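Local coordinates for protein NADH-rubredoxin oxidoreductase (Clostridium acetobutylicum, PDB 3KLJ) that transfers electrons from NADH to rubredoxin through a bound FAD, feeding the dioxygen-scavenging chain of an obligate anaerobe, at residues A[58-61]-A[62-65]; A[248-251]-A[252-256]. All blocks are in the same frame, centred on the assembly; numbering follows the deposited sequence.

Contacts 1 and 2 come in series along the chain and both belong to the FAD-binding domain, built from two parts of the sequence separated by the NADH-binding domain. Contact 1 lies in the loop between helices 51-56 and 69-74, in the first part; contact 2, in the second, begins on the end of strand 247-249 and continues in the loop toward strand 260-262, an outermost strand of the parallel sheet that also holds strands 12-15 and 35-38. Their centres are 33 Å apart and their nearest atoms about 22 Å. Neither touches FAD: the side chain of Ile64 is about 9 Å from it and that of Met253 about 10 Å. They are separate surface turns.

Contact 1. Residues A[58-61]-A[62-65]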
# COMPACT_ATOMS: atom_id res chain seq x y z
N ASN A 58 -17.31 -10.56 7.15
CA ASN A 58 -17.50 -10.59 8.61
C ASN A 58 -16.43 -11.45 9.30
O ASN A 58 -16.70 -12.10 10.31
CB ASN A 58 -18.92 -11.06 8.97
CG ASN A 58 -19.24 -10.92 10.45
OD1 ASN A 58 -18.92 -9.92 11.07
ND2 ASN A 58 -19.88 -11.94 11.01
N LYS A 59 -15.22 -11.45 8.74
CA LYS A 59 -14.08 -12.14 9.35
C LYS A 59 -13.52 -11.31 10.51
O LYS A 59 -13.73 -10.09 10.55
CB LYS A 59 -13.00 -12.43 8.29
CG LYS A 59 -13.39 -13.61 7.37
CD LYS A 59 -12.35 -13.87 6.30
CE LYS A 59 -12.74 -15.10 5.46
NZ LYS A 59 -12.91 -16.32 6.30
N SER A 60 -12.84 -11.96 11.45
CA SER A 60 -12.23 -11.26 12.58
C SER A 60 -10.71 -11.18 12.45
O SER A 60 -10.13 -11.62 11.43
CB SER A 60 -12.64 -11.90 13.90
OG SER A 60 -12.16 -13.23 13.99
N ILE A 61 -10.07 -10.58 13.46
CA ILE A 61 -8.61 -10.43 13.49
C ILE A 61 -7.91 -11.78 13.37
O ILE A 61 -6.95 -11.93 12.61
CB ILE A 61 -8.11 -9.61 14.74
CG1 ILE A 61 -6.58 -9.47 14.75
CG2 ILE A 61 -8.61 -10.22 16.07
CD1 ILE A 61 -5.99 -8.61 13.63
N ASP A 62 -8.43 -12.76 14.10
CA ASP A 62 -7.89 -14.12 14.10
C ASP A 62 -7.75 -14.74 12.71
O ASP A 62 -6.82 -15.51 12.47
CB ASP A 62 -8.74 -14.99 15.02
CG ASP A 62 -9.04 -14.30 16.34
OD1 ASP A 62 -8.07 -13.88 17.01
OD2 ASP A 62 -10.23 -14.16 16.69
N ASP A 63 -8.67 -14.39 11.80
CA ASP A 63 -8.66 -14.93 10.45
C ASP A 63 -7.60 -14.32 9.55
O ASP A 63 -7.32 -14.86 8.48
CB ASP A 63 -10.01 -14.74 9.77
CG ASP A 63 -11.15 -15.30 10.57
OD1 ASP A 63 -11.02 -16.43 11.09
OD2 ASP A 63 -12.17 -14.59 10.69
N ILE A 64 -7.03 -13.18 9.96
CA ILE A 64 -6.04 -12.49 9.11
C ILE A 64 -4.63 -12.36 9.71
O ILE A 64 -3.72 -11.85 9.05
CB ILE A 64 -6.54 -11.11 8.58
CG1 ILE A 64 -6.84 -10.12 9.73
CG2 ILE A 64 -7.74 -11.28 7.62
CD1 ILE A 64 -6.90 -8.66 9.27
N LEU A 65 -4.47 -12.80 10.96
CA LEU A 65 -3.15 -12.85 11.61
C LEU A 65 -2.19 -13.72 10.79
O LEU A 65 -2.58 -14.79 10.31
CB LEU A 65 -3.26 -13.42 13.05
CG LEU A 65 -3.99 -12.60 14.13
CD1 LEU A 65 -4.12 -13.34 15.48
CD2 LEU A 65 -3.33 -11.25 14.31
O HOH W 1 -13.49 -15.34 12.97
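Asp63 N donates to Ser60 O (3.2 Å) and Ile64 N to Ile61 O (2.9 Å), so that two overlapping turns follow one another along the backbone. The Asp63 carboxylate closes the first turn from the other direction: its OD2 takes Ser60 N at 2.8 Å, on the anti side and 31° out of the carboxylate plane. Ser60 and Asp63 are thus tied reciprocally, side-chain carboxylate to Ser60 N and Asp63 N to the backbone Ser60 O. Water 1 links the two side chains, giving a hydrogen to Asp63 OD2 (2.7 Å) and bonding Ser60 OG at 2.7 Å. The Lys59 side chain crosses that of Asp63 at about a right angle, its CB 3.3 Å from Asp63 OD2. Beyond these polar ties, Ile61 carries CG1 anti to its backbone N (chi1 179°), which brings CG1 to Leu65 CD2 at 3.7 Å; Ile61 also rests on Tyr133 of helix 133-146, while Ile64 packs on Leu51 and Ile54 of helix 51-56. With two donors on OD2 and Lys59 NZ 4.8 Å from it, Asp63 is probably held in its charged form.

Contact 2. Residues A[248-251]-A[252-256]; sequences LVND and HMETS
The imidazole of His252 carries Asp251 on one face: OD2 stands 3.5 Å above the ring plane, offset toward the rim, over NE2 and CE1. At the ring's edge, near its plane and beside CD2, comes the side-chain amide of Asn250, turned 76° from the ring but nearly coplanar (24°) with the Glu254 carboxylate. Asp251 and His252 run side by side, and both polar ends are fixed elsewhere, Asp251 OD2 by Ser297 OG and His252 ND1 by Ala296 O. The negative carboxylate over the ring would be expected to favour a protonated imidazole. Underneath, the backbone forms a type I beta turn from Asn250 to Met253, with Met253 N bonded to Asn250 O at 3.0 Å. Asn250 N in turn reaches Glu254 O at 3.1 Å, and Met253 has a positive phi (64°): together these features define a type I turn with a G1 beta bulge, here with methionine at the bulge. The two arms then run nearly antiparallel. Val249 CA approaches Glu254 O at 3.2 Å and Thr255 CA approaches Leu248 O at 3.5 Å, both as CA-H...O contacts. One step farther the arms are joined through water 2, which donates to Leu248 O (2.7 Å) and accepts from Ser256 N (2.8 Å). The bent chain of Met253 folds back under the turn, SD lying 3.7 Å from Val249 CG2, and is buried against Gln283, Val286 and Ala287 of helix 277-291.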
# COMPACT_ATOMS: atom_id res chain seq x y z
N LEU A 248 15.45 6.52 3.80
CA LEU A 248 16.33 6.13 2.71
C LEU A 248 17.14 4.89 3.09
O LEU A 248 17.76 4.86 4.16
CB LEU A 248 17.25 7.30 2.33
CG LEU A 248 16.84 8.34 1.26
CD1 LEU A 248 15.31 8.54 1.05
CD2 LEU A 248 17.53 9.69 1.47
N VAL A 249 17.12 3.86 2.23
CA VAL A 249 17.89 2.63 2.49
C VAL A 249 18.69 2.18 1.28
O VAL A 249 18.31 2.48 0.15
CB VAL A 249 16.99 1.44 2.95
CG1 VAL A 249 16.38 1.73 4.31
CG2 VAL A 249 15.93 1.14 1.89
N ASN A 250 19.81 1.50 1.52
CA ASN A 250 20.54 0.83 0.44
C ASN A 250 19.97 -0.58 0.19
O ASN A 250 18.91 -0.92 0.73
CB ASN A 250 22.08 0.88 0.62
CG ASN A 250 22.62 0.00 1.77
OD1 ASN A 250 23.82 0.03 2.07
ND2 ASN A 250 21.75 -0.74 2.42
N ASP A 251 20.65 -1.38 -0.63
CA ASP A 251 20.16 -2.71 -1.01
C ASP A 251 20.22 -3.70 0.17
O ASP A 251 19.53 -4.73 0.17
CB ASP A 251 20.96 -3.25 -2.20
CG ASP A 251 22.45 -3.16 -1.97
OD1 ASP A 251 22.97 -2.03 -1.86
OD2 ASP A 251 23.11 -4.21 -1.89
N HIS A 252 21.04 -3.38 1.17
CA HIS A 252 21.09 -4.15 2.42
C HIS A 252 20.01 -3.75 3.43
O HIS A 252 19.99 -4.26 4.55
CB HIS A 252 22.47 -4.00 3.07
CG HIS A 252 23.59 -4.39 2.16
ND1 HIS A 252 23.75 -5.67 1.68
CD2 HIS A 252 24.61 -3.66 1.65
CE1 HIS A 252 24.82 -5.72 0.90
NE2 HIS A 252 25.35 -4.51 0.87
N MET A 253 19.14 -2.83 3.03
CA MET A 253 18.14 -2.20 3.91
C MET A 253 18.73 -1.35 5.05
O MET A 253 18.06 -1.07 6.04
CB MET A 253 17.10 -3.22 4.42
CG MET A 253 16.17 -3.76 3.35
SD MET A 253 15.24 -2.44 2.54
CE MET A 253 15.87 -2.47 0.85
N GLU A 254 19.99 -0.94 4.90
CA GLU A 254 20.67 -0.07 5.87
C GLU A 254 20.31 1.40 5.65
O GLU A 254 20.31 1.87 4.52
CB GLU A 254 22.17 -0.22 5.73
CG GLU A 254 22.68 -1.63 6.01
CD GLU A 254 24.15 -1.80 5.70
OE1 GLU A 254 24.62 -1.31 4.64
OE2 GLU A 254 24.84 -2.43 6.53
N THR A 255 20.01 2.11 6.74
CA THR A 255 19.72 3.54 6.68
C THR A 255 21.05 4.33 6.65
O THR A 255 22.13 3.73 6.57
CB THR A 255 18.90 4.02 7.91
OG1 THR A 255 19.75 4.05 9.07
CG2 THR A 255 17.69 3.09 8.17
N SER A 256 20.93 5.65 6.72
CA SER A 256 22.06 6.59 6.83
C SER A 256 22.93 6.34 8.05
O SER A 256 24.07 6.78 8.10
CB SER A 256 21.52 8.01 6.97
OG SER A 256 21.61 8.69 5.76
O HOH W 2 18.39 6.69 5.99